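Local coordinates for putative Xylose isomerase (Rhodospirillum rubrum, PDB 3QXB), which may act as an isomerase, as a member of the xylose isomerase-like TIM-barrel family, and binds iron(III) and manganese(II) ions, at residues A[195-200]-A[208-213]; A[184-187]-A[191-194]; A[176-181]-A[284-289]. All blocks are in the same frame, centred on the assembly; numbering follows the deposited sequence.

Contact 1: A[195-200]-A[208-213]; sequences RLMADL and VRLLVD. With FE (Fe (III) ion), chain E.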
ATOM      1  N   ARG A 195      13.316  -9.592 -22.810  1.00 27.64           N
ATOM      2  CA  ARG A 195      14.657  -9.868 -22.385  1.00 27.79           C
ATOM      3  C   ARG A 195      14.668 -10.719 -21.088  1.00 26.39           C
ATOM      4  O   ARG A 195      15.402 -11.681 -20.988  1.00 25.16           O
ATOM      5  CB  ARG A 195      15.435  -8.564 -22.161  1.00 28.80           C
ATOM      6  CG  ARG A 195      16.657  -8.757 -21.250  1.00 30.00           C
ATOM      7  CD  ARG A 195      17.532  -7.526 -21.127  1.00 30.36           C
ATOM      8  NE  ARG A 195      18.758  -7.876 -20.401  1.00 30.66           N
ATOM      9  CZ  ARG A 195      19.576  -7.011 -19.792  1.00 29.05           C
ATOM     10  NH1 ARG A 195      19.307  -5.707 -19.748  1.00 30.93           N
ATOM     11  NH2 ARG A 195      20.663  -7.461 -19.195  1.00 27.04           N
ATOM     12  N   LEU A 196      13.875 -10.329 -20.093  1.00 25.19           N
ATOM     13  CA  LEU A 196      13.812 -11.090 -18.854  1.00 24.09           C
ATOM     14  C   LEU A 196      13.390 -12.490 -19.146  1.00 22.62           C
ATOM     15  O   LEU A 196      13.994 -13.417 -18.657  1.00 21.95           O
ATOM     16  CB  LEU A 196      12.833 -10.462 -17.852  1.00 23.27           C
ATOM     17  CG  LEU A 196      12.590 -11.222 -16.533  1.00 24.48           C
ATOM     18  CD1 LEU A 196      13.819 -11.332 -15.632  1.00 26.09           C
ATOM     19  CD2 LEU A 196      11.443 -10.524 -15.799  1.00 24.86           C
HETATM   20  N   MSE A 197      12.349 -12.650 -19.962  1.00 23.92           N
HETATM   21  CA  MSE A 197      11.846 -13.990 -20.349  1.00 23.58           C
HETATM   22  C   MSE A 197      12.887 -14.827 -21.070  1.00 24.88           C
HETATM   23  O   MSE A 197      13.014 -16.033 -20.792  1.00 24.99           O
HETATM   24  CB  MSE A 197      10.582 -13.884 -21.200  1.00 24.23           C
HETATM   25  CG  MSE A 197       9.358 -13.407 -20.392  1.00 22.86           C
HETATM   26 SE   MSE A 197       8.846 -14.764 -19.161  0.75 18.90          SE
HETATM   27  CE  MSE A 197       9.323 -13.929 -17.613  1.00 17.64           C
ATOM     28  N   ALA A 198      13.612 -14.210 -21.998  1.00 25.00           N
ATOM     29  CA  ALA A 198      14.647 -14.920 -22.734  1.00 26.09           C
ATOM     30  C   ALA A 198      15.780 -15.362 -21.790  1.00 26.04           C
ATOM     31  O   ALA A 198      16.312 -16.449 -21.928  1.00 26.80           O
ATOM     32  CB  ALA A 198      15.221 -14.031 -23.868  1.00 26.42           C
ATOM     33  N   ASP A 199      16.150 -14.488 -20.853  1.00 25.70           N
ATOM     34  CA  ASP A 199      17.203 -14.763 -19.900  1.00 25.60           C
ATOM     35  C   ASP A 199      16.836 -15.961 -19.035  1.00 24.12           C
ATOM     36  O   ASP A 199      17.674 -16.804 -18.765  1.00 25.36           O
ATOM     37  CB  ASP A 199      17.427 -13.537 -18.956  1.00 25.42           C
ATOM     38  CG  ASP A 199      18.321 -12.470 -19.560  1.00 29.66           C
ATOM     39  OD1 ASP A 199      18.848 -12.666 -20.691  1.00 29.86           O
ATOM     40  OD2 ASP A 199      18.464 -11.393 -18.906  1.00 36.30           O
ATOM     41  N   LEU A 200      15.587 -16.020 -18.592  1.00 24.21           N
ATOM     42  CA  LEU A 200      15.141 -17.079 -17.683  1.00 23.29           C
ATOM     43  C   LEU A 200      14.726 -18.394 -18.411  1.00 22.56           C
ATOM     44  O   LEU A 200      14.782 -19.454 -17.822  1.00 21.54           O
ATOM     45  CB  LEU A 200      14.038 -16.581 -16.761  1.00 22.11           C
ATOM     46  CG  LEU A 200      14.312 -15.453 -15.731  1.00 22.93           C
ATOM     47  CD1 LEU A 200      13.054 -15.022 -14.971  1.00 17.67           C
ATOM     48  CD2 LEU A 200      15.376 -15.859 -14.793  1.00 19.51           C
ATOM     49  N   VAL A 208       8.783 -19.373 -15.554  1.00 23.05           N
ATOM     50  CA  VAL A 208       8.492 -18.006 -15.079  1.00 22.22           C
ATOM     51  C   VAL A 208       7.908 -17.310 -16.291  1.00 23.02           C
ATOM     52  O   VAL A 208       8.486 -17.322 -17.387  1.00 22.41           O
ATOM     53  CB  VAL A 208       9.770 -17.305 -14.543  1.00 22.05           C
ATOM     54  CG1 VAL A 208       9.521 -15.838 -14.119  1.00 21.54           C
ATOM     55  CG2 VAL A 208      10.375 -18.120 -13.404  1.00 20.13           C
ATOM     56  N   ARG A 209       6.732 -16.738 -16.118  1.00 22.39           N
ATOM     57  CA  ARG A 209       5.996 -16.165 -17.238  1.00 23.66           C
ATOM     58  C   ARG A 209       5.574 -14.747 -16.876  1.00 22.97           C
ATOM     59  O   ARG A 209       5.766 -14.289 -15.759  1.00 23.16           O
ATOM     60  CB  ARG A 209       4.769 -17.046 -17.554  1.00 22.29           C
ATOM     61  CG  ARG A 209       5.107 -18.434 -18.132  1.00 24.92           C
ATOM     62  CD  ARG A 209       5.647 -18.320 -19.565  1.00 26.78           C
ATOM     63  NE  ARG A 209       6.095 -19.605 -20.082  1.00 29.38           N
ATOM     64  CZ  ARG A 209       7.355 -20.039 -20.053  1.00 32.35           C
ATOM     65  NH1 ARG A 209       8.348 -19.325 -19.489  1.00 32.64           N
ATOM     66  NH2 ARG A 209       7.622 -21.222 -20.557  1.00 33.10           N
ATOM     67  N   LEU A 210       4.973 -14.065 -17.854  1.00 24.07           N
ATOM     68  CA  LEU A 210       4.517 -12.705 -17.690  1.00 22.66           C
ATOM     69  C   LEU A 210       3.028 -12.706 -17.344  1.00 23.31           C
ATOM     70  O   LEU A 210       2.258 -13.520 -17.857  1.00 22.76           O
ATOM     71  CB  LEU A 210       4.747 -11.891 -18.969  1.00 22.95           C
ATOM     72  CG  LEU A 210       6.212 -11.718 -19.403  1.00 22.36           C
ATOM     73  CD1 LEU A 210       6.286 -11.154 -20.828  1.00 24.92           C
ATOM     74  CD2 LEU A 210       6.935 -10.794 -18.410  1.00 23.00           C
ATOM     75  N   LEU A 211       2.657 -11.816 -16.427  1.00 22.42           N
ATOM     76  CA  LEU A 211       1.279 -11.395 -16.270  1.00 22.54           C
ATOM     77  C   LEU A 211       1.246  -9.931 -16.703  1.00 22.84           C
ATOM     78  O   LEU A 211       2.000  -9.136 -16.200  1.00 22.52           O
ATOM     79  CB  LEU A 211       0.793 -11.623 -14.836  1.00 22.58           C
ATOM     80  CG  LEU A 211      -0.619 -11.126 -14.506  1.00 22.18           C
ATOM     81  CD1 LEU A 211      -1.250 -11.963 -13.361  1.00 16.42           C
ATOM     82  CD2 LEU A 211      -0.596  -9.601 -14.175  1.00 19.15           C
ATOM     83  N   VAL A 212       0.445  -9.593 -17.717  1.00 23.44           N
ATOM     84  CA  VAL A 212       0.492  -8.239 -18.266  1.00 24.34           C
ATOM     85  C   VAL A 212      -0.775  -7.495 -17.878  1.00 25.18           C
ATOM     86  O   VAL A 212      -1.864  -8.004 -18.030  1.00 24.24           O
ATOM     87  CB  VAL A 212       0.702  -8.247 -19.765  1.00 26.46           C
ATOM     88  CG1 VAL A 212       0.489  -6.853 -20.394  1.00 24.84           C
ATOM     89  CG2 VAL A 212       2.100  -8.833 -20.089  1.00 24.17           C
ATOM     90  N   ASP A 213      -0.598  -6.303 -17.320  1.00 25.50           N
ATOM     91  CA  ASP A 213      -1.714  -5.519 -16.851  1.00 26.10           C
ATOM     92  C   ASP A 213      -2.019  -4.491 -17.932  1.00 27.64           C
ATOM     93  O   ASP A 213      -1.138  -3.732 -18.336  1.00 27.96           O
ATOM     94  CB  ASP A 213      -1.324  -4.828 -15.551  1.00 25.66           C
ATOM     95  CG  ASP A 213      -2.470  -4.072 -14.935  1.00 25.59           C
ATOM     96  OD1 ASP A 213      -3.269  -3.499 -15.708  1.00 28.74           O
ATOM     97  OD2 ASP A 213      -2.551  -4.072 -13.692  1.00 26.54           O
TER
HETATM   98 FE    FE E 301      -1.750  -5.224 -11.998  0.66 26.72          FE
HETATM   99  O   HOH W   1      11.097 -17.464 -18.957  1.00 22.86           O
HETATM  100  O   HOH W   2      -1.115  -3.315 -10.841  1.00 23.03           O
HETATM  101  O   HOH W   3      -0.954  -6.042 -10.026  1.00 28.78           O
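In the beta-alpha-beta unit made by strand 174-177, helix 190-200 and strand 208-213 of the TIM barrel, M197 and L200 of the helix pack on V208, R209 and L210 of the next barrel strand. The short axes run nearly antiparallel (165°) and approach to 8.9 Å, as expected where a barrel helix packs on the outside of the strand after it. M197, deposited as selenomethionine, provides the larger part of the helix side of the contact. Its CG stands beside the backbone N (chi1 -70°), and the chain then bends, which carries the selenium down onto the strand backbone: SE lies 3.1 Å from V208 O and also reaches R209 CA. Nearer its backbone, M197 CG meets L210 CG at 3.7 Å, the two chains lying alongside, head to tail, with L210 CD2 reaching toward M197 CE. An alanine in place of L210 would probably open a gap beside M197 and leave its bent chain freer to turn. One helical turn on, L200 CD1 touches V208 CG1 at 3.7 Å, and M197 CE comes to the same V208 CG1. The V208 carbonyl is gripped by two donors. R209 folds its guanidinium back so that NH1 reaches V208 O at 2.9 Å, from well above the carbonyl plane, and a water donates both to V208 O and to M197 O, tying helix to strand. L200 and V208 also meet helix 146-170 through I161 and W160. At the far end of the strand D213 enters the metal site: OD1 accepts from G215 N at the start of the next helix and from Q246 NE2, while OD2 binds the iron at 2.2 Å.

Contact 2: A[184-187]-A[191-194]; sequences TEFP and ADAA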
ATOM      1  N   THR A 184      12.049   3.577 -13.933  1.00 29.10           N
ATOM      2  CA  THR A 184      12.875   3.267 -12.756  1.00 28.18           C
ATOM      3  C   THR A 184      12.741   1.784 -12.252  1.00 27.04           C
ATOM      4  O   THR A 184      13.291   1.427 -11.245  1.00 26.65           O
ATOM      5  CB  THR A 184      12.515   4.208 -11.603  1.00 27.99           C
ATOM      6  OG1 THR A 184      11.117   4.053 -11.306  1.00 24.41           O
ATOM      7  CG2 THR A 184      12.856   5.684 -11.962  1.00 29.80           C
ATOM      8  N   GLU A 185      11.973   0.961 -12.946  1.00 26.91           N
ATOM      9  CA  GLU A 185      11.772  -0.437 -12.590  1.00 26.60           C
ATOM     10  C   GLU A 185      12.017  -1.268 -13.853  1.00 27.23           C
ATOM     11  O   GLU A 185      12.137  -0.730 -14.954  1.00 27.64           O
ATOM     12  CB  GLU A 185      10.372  -0.658 -11.996  1.00 26.29           C
ATOM     13  CG  GLU A 185      10.094   0.325 -10.815  1.00 26.23           C
ATOM     14  CD  GLU A 185       8.891  -0.032  -9.937  1.00 26.25           C
ATOM     15  OE1 GLU A 185       8.033  -0.801 -10.391  1.00 28.97           O
ATOM     16  OE2 GLU A 185       8.796   0.478  -8.797  1.00 30.19           O
ATOM     17  N   PHE A 186      12.187  -2.556 -13.668  1.00 26.53           N
ATOM     18  CA  PHE A 186      12.391  -3.461 -14.783  1.00 26.72           C
ATOM     19  C   PHE A 186      11.675  -4.726 -14.425  1.00 25.51           C
ATOM     20  O   PHE A 186      11.762  -5.136 -13.280  1.00 25.16           O
ATOM     21  CB  PHE A 186      13.869  -3.761 -14.927  1.00 27.58           C
ATOM     22  CG  PHE A 186      14.202  -4.744 -16.022  1.00 26.26           C
ATOM     23  CD1 PHE A 186      14.266  -6.100 -15.761  1.00 27.15           C
ATOM     24  CD2 PHE A 186      14.496  -4.299 -17.294  1.00 29.07           C
ATOM     25  CE1 PHE A 186      14.608  -7.023 -16.772  1.00 28.41           C
ATOM     26  CE2 PHE A 186      14.846  -5.193 -18.304  1.00 30.40           C
ATOM     27  CZ  PHE A 186      14.896  -6.562 -18.049  1.00 28.83           C
ATOM     28  N   PRO A 187      10.985  -5.370 -15.385  1.00 24.70           N
ATOM     29  CA  PRO A 187      10.719  -4.956 -16.762  1.00 25.20           C
ATOM     30  C   PRO A 187       9.595  -3.922 -16.853  1.00 25.58           C
ATOM     31  O   PRO A 187       8.612  -3.975 -16.112  1.00 25.10           O
ATOM     32  CB  PRO A 187      10.306  -6.264 -17.440  1.00 25.40           C
ATOM     33  CG  PRO A 187       9.683  -7.059 -16.341  1.00 22.85           C
ATOM     34  CD  PRO A 187      10.424  -6.706 -15.098  1.00 24.02           C
ATOM     35  N   ALA A 191       9.918  -4.862 -24.695  1.00 30.80           N
ATOM     36  CA  ALA A 191      11.323  -5.258 -24.902  1.00 30.78           C
ATOM     37  C   ALA A 191      12.058  -5.680 -23.624  1.00 30.05           C
ATOM     38  O   ALA A 191      12.815  -6.640 -23.649  1.00 29.91           O
ATOM     39  CB  ALA A 191      12.130  -4.150 -25.650  1.00 31.58           C
ATOM     40  N   ASP A 192      11.846  -4.975 -22.505  1.00 29.15           N
ATOM     41  CA  ASP A 192      12.341  -5.429 -21.213  1.00 27.58           C
ATOM     42  C   ASP A 192      11.771  -6.807 -20.856  1.00 26.61           C
ATOM     43  O   ASP A 192      12.502  -7.736 -20.464  1.00 25.34           O
ATOM     44  CB  ASP A 192      11.932  -4.488 -20.078  1.00 28.02           C
ATOM     45  CG  ASP A 192      12.573  -3.106 -20.135  1.00 28.51           C
ATOM     46  OD1 ASP A 192      13.613  -2.899 -20.777  1.00 28.61           O
ATOM     47  OD2 ASP A 192      12.033  -2.215 -19.455  1.00 30.41           O
ATOM     48  N   ALA A 193      10.461  -6.938 -20.954  1.00 25.67           N
ATOM     49  CA  ALA A 193       9.824  -8.208 -20.601  1.00 25.82           C
ATOM     50  C   ALA A 193      10.348  -9.366 -21.480  1.00 26.09           C
ATOM     51  O   ALA A 193      10.625 -10.447 -20.967  1.00 25.55           O
ATOM     52  CB  ALA A 193       8.302  -8.096 -20.660  1.00 24.82           C
ATOM     53  N   ALA A 194      10.535  -9.139 -22.782  1.00 28.10           N
ATOM     54  CA  ALA A 194      11.097 -10.190 -23.660  1.00 27.99           C
ATOM     55  C   ALA A 194      12.521 -10.572 -23.225  1.00 28.39           C
ATOM     56  O   ALA A 194      12.885 -11.741 -23.238  1.00 28.06           O
ATOM     57  CB  ALA A 194      11.084  -9.746 -25.118  1.00 29.32           C
TER
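F186 holds CG anti to its backbone N (chi1 177°), which swings the ring toward the helix, while D192, with CG beside its own N (chi1 -67°), sets its carboxylate against that ring. The two groups cross at a slant, ring and carboxylate planes 44° apart. F186 CE2 lies 3.5 Å from D192 CB and 3.6 Å from D192 CG, and F186 CZ comes close to D192 O. The peptide bond before P187 is cis; P187 CB sits over the centre of the F186 ring, 4.2 Å above its plane, and the same carbon reaches D192 CB at 3.6 Å and A193 N at 3.6 Å. P187 and the F186 ring thus flank D192 CB together. All this belongs to the beta-alpha loop that leads from barrel strand 174-177 into helix 190-200. The polar end of D192 turns back to the loop, where OD2 accepts the S188 N-H, and D192 N in turn bonds to S189 OG at the helix start; the negative charge so near the helix N-terminus probably interacts favourably with the helix dipole. Y153 meets the F186 ring edge-to-face, and an acetate, probably from the crystallisation liquor, lies about 3 Å from the F186 side chain at nearest atoms. E185 OE2, on the same loop, bonds S137 OG and forms a salt bridge with K31 NZ of the second subunit.

Contact 3: A[176-181]-A[284-289]; sequences YVEPVP and FAEILY. With FE (Fe (III) ion), chain E; EDO (1,2-ethanediol), chain K.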
ATOM      1  N   TYR A 176       5.016 -15.771 -11.812  1.00 19.94           N
ATOM      2  CA  TYR A 176       4.774 -14.650 -12.735  1.00 21.15           C
ATOM      3  C   TYR A 176       5.531 -13.373 -12.347  1.00 20.98           C
ATOM      4  O   TYR A 176       5.747 -13.097 -11.166  1.00 19.73           O
ATOM      5  CB  TYR A 176       3.307 -14.250 -12.832  1.00 21.35           C
ATOM      6  CG  TYR A 176       2.312 -15.333 -13.056  1.00 22.84           C
ATOM      7  CD1 TYR A 176       2.048 -15.833 -14.323  1.00 27.80           C
ATOM      8  CD2 TYR A 176       1.583 -15.810 -12.020  1.00 25.32           C
ATOM      9  CE1 TYR A 176       1.098 -16.793 -14.511  1.00 28.85           C
ATOM     10  CE2 TYR A 176       0.648 -16.759 -12.196  1.00 26.80           C
ATOM     11  CZ  TYR A 176       0.418 -17.259 -13.425  1.00 28.15           C
ATOM     12  OH  TYR A 176      -0.534 -18.200 -13.550  1.00 30.79           O
ATOM     13  N   VAL A 177       5.902 -12.610 -13.378  1.00 21.04           N
ATOM     14  CA  VAL A 177       6.450 -11.272 -13.243  1.00 21.09           C
ATOM     15  C   VAL A 177       5.489 -10.325 -13.931  1.00 21.65           C
ATOM     16  O   VAL A 177       5.109 -10.561 -15.071  1.00 21.79           O
ATOM     17  CB  VAL A 177       7.843 -11.141 -13.914  1.00 21.16           C
ATOM     18  CG1 VAL A 177       8.329  -9.682 -13.841  1.00 22.64           C
ATOM     19  CG2 VAL A 177       8.814 -12.081 -13.246  1.00 19.69           C
ATOM     20  N   GLU A 178       5.117  -9.231 -13.260  1.00 20.95           N
ATOM     21  CA  GLU A 178       4.233  -8.232 -13.852  1.00 21.12           C
ATOM     22  C   GLU A 178       5.013  -7.008 -14.261  1.00 20.95           C
ATOM     23  O   GLU A 178       5.507  -6.284 -13.380  1.00 21.16           O
ATOM     24  CB  GLU A 178       3.141  -7.795 -12.835  1.00 21.05           C
ATOM     25  CG  GLU A 178       2.359  -6.589 -13.259  1.00 22.02           C
ATOM     26  CD  GLU A 178       1.170  -6.282 -12.349  1.00 20.70           C
ATOM     27  OE1 GLU A 178       1.200  -6.635 -11.155  1.00 25.93           O
ATOM     28  OE2 GLU A 178       0.220  -5.640 -12.827  1.00 20.93           O
ATOM     29  N   PRO A 179       5.123  -6.742 -15.574  1.00 21.17           N
ATOM     30  CA  PRO A 179       5.781  -5.514 -15.953  1.00 23.07           C
ATOM     31  C   PRO A 179       5.002  -4.257 -15.529  1.00 24.59           C
ATOM     32  O   PRO A 179       3.767  -4.294 -15.346  1.00 25.68           O
ATOM     33  CB  PRO A 179       5.862  -5.610 -17.492  1.00 23.30           C
ATOM     34  CG  PRO A 179       5.878  -7.072 -17.757  1.00 22.56           C
ATOM     35  CD  PRO A 179       4.896  -7.607 -16.756  1.00 21.75           C
ATOM     36  N   VAL A 180       5.739  -3.165 -15.379  1.00 25.07           N
ATOM     37  CA  VAL A 180       5.212  -1.944 -14.805  1.00 25.61           C
ATOM     38  C   VAL A 180       5.590  -0.687 -15.613  1.00 26.46           C
ATOM     39  O   VAL A 180       6.665  -0.662 -16.242  1.00 26.43           O
ATOM     40  CB  VAL A 180       5.750  -1.752 -13.382  1.00 25.42           C
ATOM     41  CG1 VAL A 180       5.149  -2.812 -12.461  1.00 22.41           C
ATOM     42  CG2 VAL A 180       7.262  -1.847 -13.419  1.00 26.92           C
ATOM     43  N   PRO A 181       4.751   0.375 -15.518  1.00 26.38           N
ATOM     44  CA  PRO A 181       4.885   1.580 -16.360  1.00 28.33           C
ATOM     45  C   PRO A 181       5.805   2.632 -15.753  1.00 28.93           C
ATOM     46  O   PRO A 181       5.470   3.819 -15.754  1.00 30.31           O
ATOM     47  CB  PRO A 181       3.435   2.112 -16.442  1.00 28.69           C
ATOM     48  CG  PRO A 181       2.821   1.747 -15.114  1.00 26.71           C
ATOM     49  CD  PRO A 181       3.478   0.394 -14.747  1.00 25.70           C
ATOM     50  N   PHE A 284      -7.935 -11.273 -15.276  1.00 24.35           N
ATOM     51  CA  PHE A 284      -8.320 -10.930 -13.921  1.00 23.82           C
ATOM     52  C   PHE A 284      -8.594  -9.426 -13.781  1.00 23.19           C
ATOM     53  O   PHE A 284      -7.693  -8.608 -13.988  1.00 23.36           O
ATOM     54  CB  PHE A 284      -7.201 -11.278 -12.921  1.00 22.79           C
ATOM     55  CG  PHE A 284      -6.881 -12.750 -12.803  1.00 21.17           C
ATOM     56  CD1 PHE A 284      -7.708 -13.614 -12.119  1.00 21.47           C
ATOM     57  CD2 PHE A 284      -5.732 -13.261 -13.350  1.00 22.64           C
ATOM     58  CE1 PHE A 284      -7.364 -14.967 -11.983  1.00 22.12           C
ATOM     59  CE2 PHE A 284      -5.390 -14.604 -13.193  1.00 21.38           C
ATOM     60  CZ  PHE A 284      -6.200 -15.432 -12.512  1.00 23.20           C
ATOM     61  N   ALA A 285      -9.814  -9.079 -13.388  1.00 21.97           N
ATOM     62  CA  ALA A 285     -10.157  -7.705 -13.107  1.00 22.38           C
ATOM     63  C   ALA A 285      -9.408  -7.314 -11.861  1.00 21.72           C
ATOM     64  O   ALA A 285      -9.544  -7.997 -10.852  1.00 21.32           O
ATOM     65  CB  ALA A 285     -11.644  -7.532 -12.864  1.00 22.04           C
ATOM     66  N   GLU A 286      -8.648  -6.229 -11.967  1.00 22.10           N
ATOM     67  CA  GLU A 286      -7.879  -5.665 -10.875  1.00 22.60           C
ATOM     68  C   GLU A 286      -8.272  -4.205 -10.702  1.00 22.98           C
ATOM     69  O   GLU A 286      -7.671  -3.293 -11.295  1.00 23.35           O
ATOM     70  CB  GLU A 286      -6.368  -5.801 -11.082  1.00 22.42           C
ATOM     71  CG  GLU A 286      -5.607  -5.430  -9.816  1.00 25.07           C
ATOM     72  CD  GLU A 286      -4.104  -5.301  -9.997  1.00 29.02           C
ATOM     73  OE1 GLU A 286      -3.634  -5.014 -11.089  1.00 27.53           O
ATOM     74  OE2 GLU A 286      -3.391  -5.484  -8.996  1.00 31.62           O
ATOM     75  N   ILE A 287      -9.297  -4.027  -9.871  1.00 23.20           N
ATOM     76  CA  ILE A 287      -9.988  -2.759  -9.714  1.00 24.64           C
ATOM     77  C   ILE A 287      -9.664  -2.267  -8.316  1.00 24.42           C
ATOM     78  O   ILE A 287      -9.806  -3.011  -7.332  1.00 24.15           O
ATOM     79  CB  ILE A 287     -11.543  -2.865  -9.912  1.00 25.56           C
ATOM     80  CG1 ILE A 287     -11.909  -3.689 -11.168  1.00 27.77           C
ATOM     81  CG2 ILE A 287     -12.167  -1.442  -9.925  1.00 27.61           C
ATOM     82  CD1 ILE A 287     -11.351  -3.167 -12.467  1.00 28.00           C
ATOM     83  N   LEU A 288      -9.198  -1.027  -8.239  1.00 24.64           N
ATOM     84  CA  LEU A 288      -8.808  -0.442  -6.974  1.00 25.48           C
ATOM     85  C   LEU A 288      -9.796   0.678  -6.576  1.00 26.35           C
ATOM     86  O   LEU A 288     -10.238   1.496  -7.407  1.00 28.53           O
ATOM     87  CB  LEU A 288      -7.367   0.060  -7.054  1.00 25.75           C
ATOM     88  CG  LEU A 288      -6.278  -1.030  -7.183  1.00 25.12           C
ATOM     89  CD1 LEU A 288      -4.932  -0.341  -7.388  1.00 27.56           C
ATOM     90  CD2 LEU A 288      -6.231  -2.000  -5.978  1.00 28.07           C
ATOM     91  N   TYR A 289     -10.202   0.648  -5.321  1.00 25.23           N
ATOM     92  CA  TYR A 289     -11.165   1.590  -4.816  1.00 25.41           C
ATOM     93  C   TYR A 289     -10.508   2.340  -3.685  1.00 25.16           C
ATOM     94  O   TYR A 289      -9.750   1.751  -2.881  1.00 25.27           O
ATOM     95  CB  TYR A 289     -12.401   0.859  -4.312  1.00 24.48           C
ATOM     96  CG  TYR A 289     -13.264   0.290  -5.389  1.00 24.69           C
ATOM     97  CD1 TYR A 289     -13.114  -1.032  -5.816  1.00 22.65           C
ATOM     98  CD2 TYR A 289     -14.260   1.065  -5.983  1.00 25.69           C
ATOM     99  CE1 TYR A 289     -13.911  -1.563  -6.824  1.00 24.86           C
ATOM    100  CE2 TYR A 289     -15.054   0.542  -6.989  1.00 25.31           C
ATOM    101  CZ  TYR A 289     -14.869  -0.789  -7.404  1.00 25.19           C
ATOM    102  OH  TYR A 289     -15.659  -1.369  -8.368  1.00 22.46           O
TER
HETATM  103 FE    FE E 301      -1.750  -5.224 -11.998  0.66 26.72          FE
HETATM  104  C1  EDO K 355     -13.108   2.988  -8.782  1.00 43.04           C
HETATM  105  O1  EDO K 355     -12.337   3.959  -8.118  1.00 43.20           O
HETATM  106  C2  EDO K 355     -13.239   3.555 -10.170  1.00 43.73           C
HETATM  107  O2  EDO K 355     -13.664   2.502 -10.981  1.00 44.26           O
HETATM  108  O   HOH W   2      -1.115  -3.315 -10.841  1.00 23.03           O
HETATM  109  O   HOH W   3      -0.954  -6.042 -10.026  1.00 28.78           O
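E178 and E286 meet through the iron(III) ion at the mouth of the TIM barrel, one following strand 174-177 and the other following strand 283-285. E178 OE2 binds the iron at 2.2 Å and E286 OE1 at 2.1 Å, from nearly opposite sides, the O-Fe-O angle being about 174°. The two oxygens stay 4.3 Å apart, and the cation between them presumably offsets their like charges. Two waters, each 2.3 Å from the iron, together with D213 OD2 and H244 ND1, complete six ligands, an arrangement consistent with an octahedron in which one water lies across from D213. Manganese(II) is modelled with the same four residues. Each glutamate binds through one oxygen alone: E178 OE1 and E286 OE2 hang back from the metal and instead lie 2.5 Å and 2.7 Å from the bound water that lies across from D213. Both side chains are stretched inward, CG anti to the backbone N (chi1 169° in E178, -170° in E286) and extended beyond it, which lets them bridge the 12.7 Å between the CA atoms of E178 and E286. The backbone just beyond reaches toward the second metal site, to which D253 and also D213 are assigned: P179 O bonds ND1 of its ligand H216 and E286 O bonds ND1 of its ligand H255, bonds that are likely to fix the turn of both imidazoles. Farther out, I287 and Y289 rest on helix 295-310. Here a 1,2-ethanediol, probably from the crystallisation liquor, gives a weak hydrogen bond from its O1 to L288 O at 3.3 Å, and its C1 approaches Y289 CD2.

In the fold
Contacts 1 and 2 share helix 190-200, their centres 9 Å apart; L210 CD1 meets A193 CB at 3.7 Å and L196 CD2 meets P187 CG at 3.9 Å, joining the loop packing to the outer barrel layer. Strands 174-177 and 208-213 are neighbours in the sheet, so contacts 1 and 3 are stitched by R209 O to V177 N at 2.9 Å, a probable hydrogen bond. They converge on one iron, where D213 OD2 and E286 OE1, like charges sharing the metal, lie 3.0 Å apart. Contact 2 stands back from that metal, P187 about 12 Å away at nearest atoms, yet P187 O lies 3.1 Å from V180 N, a probable hydrogen bond close beyond E178.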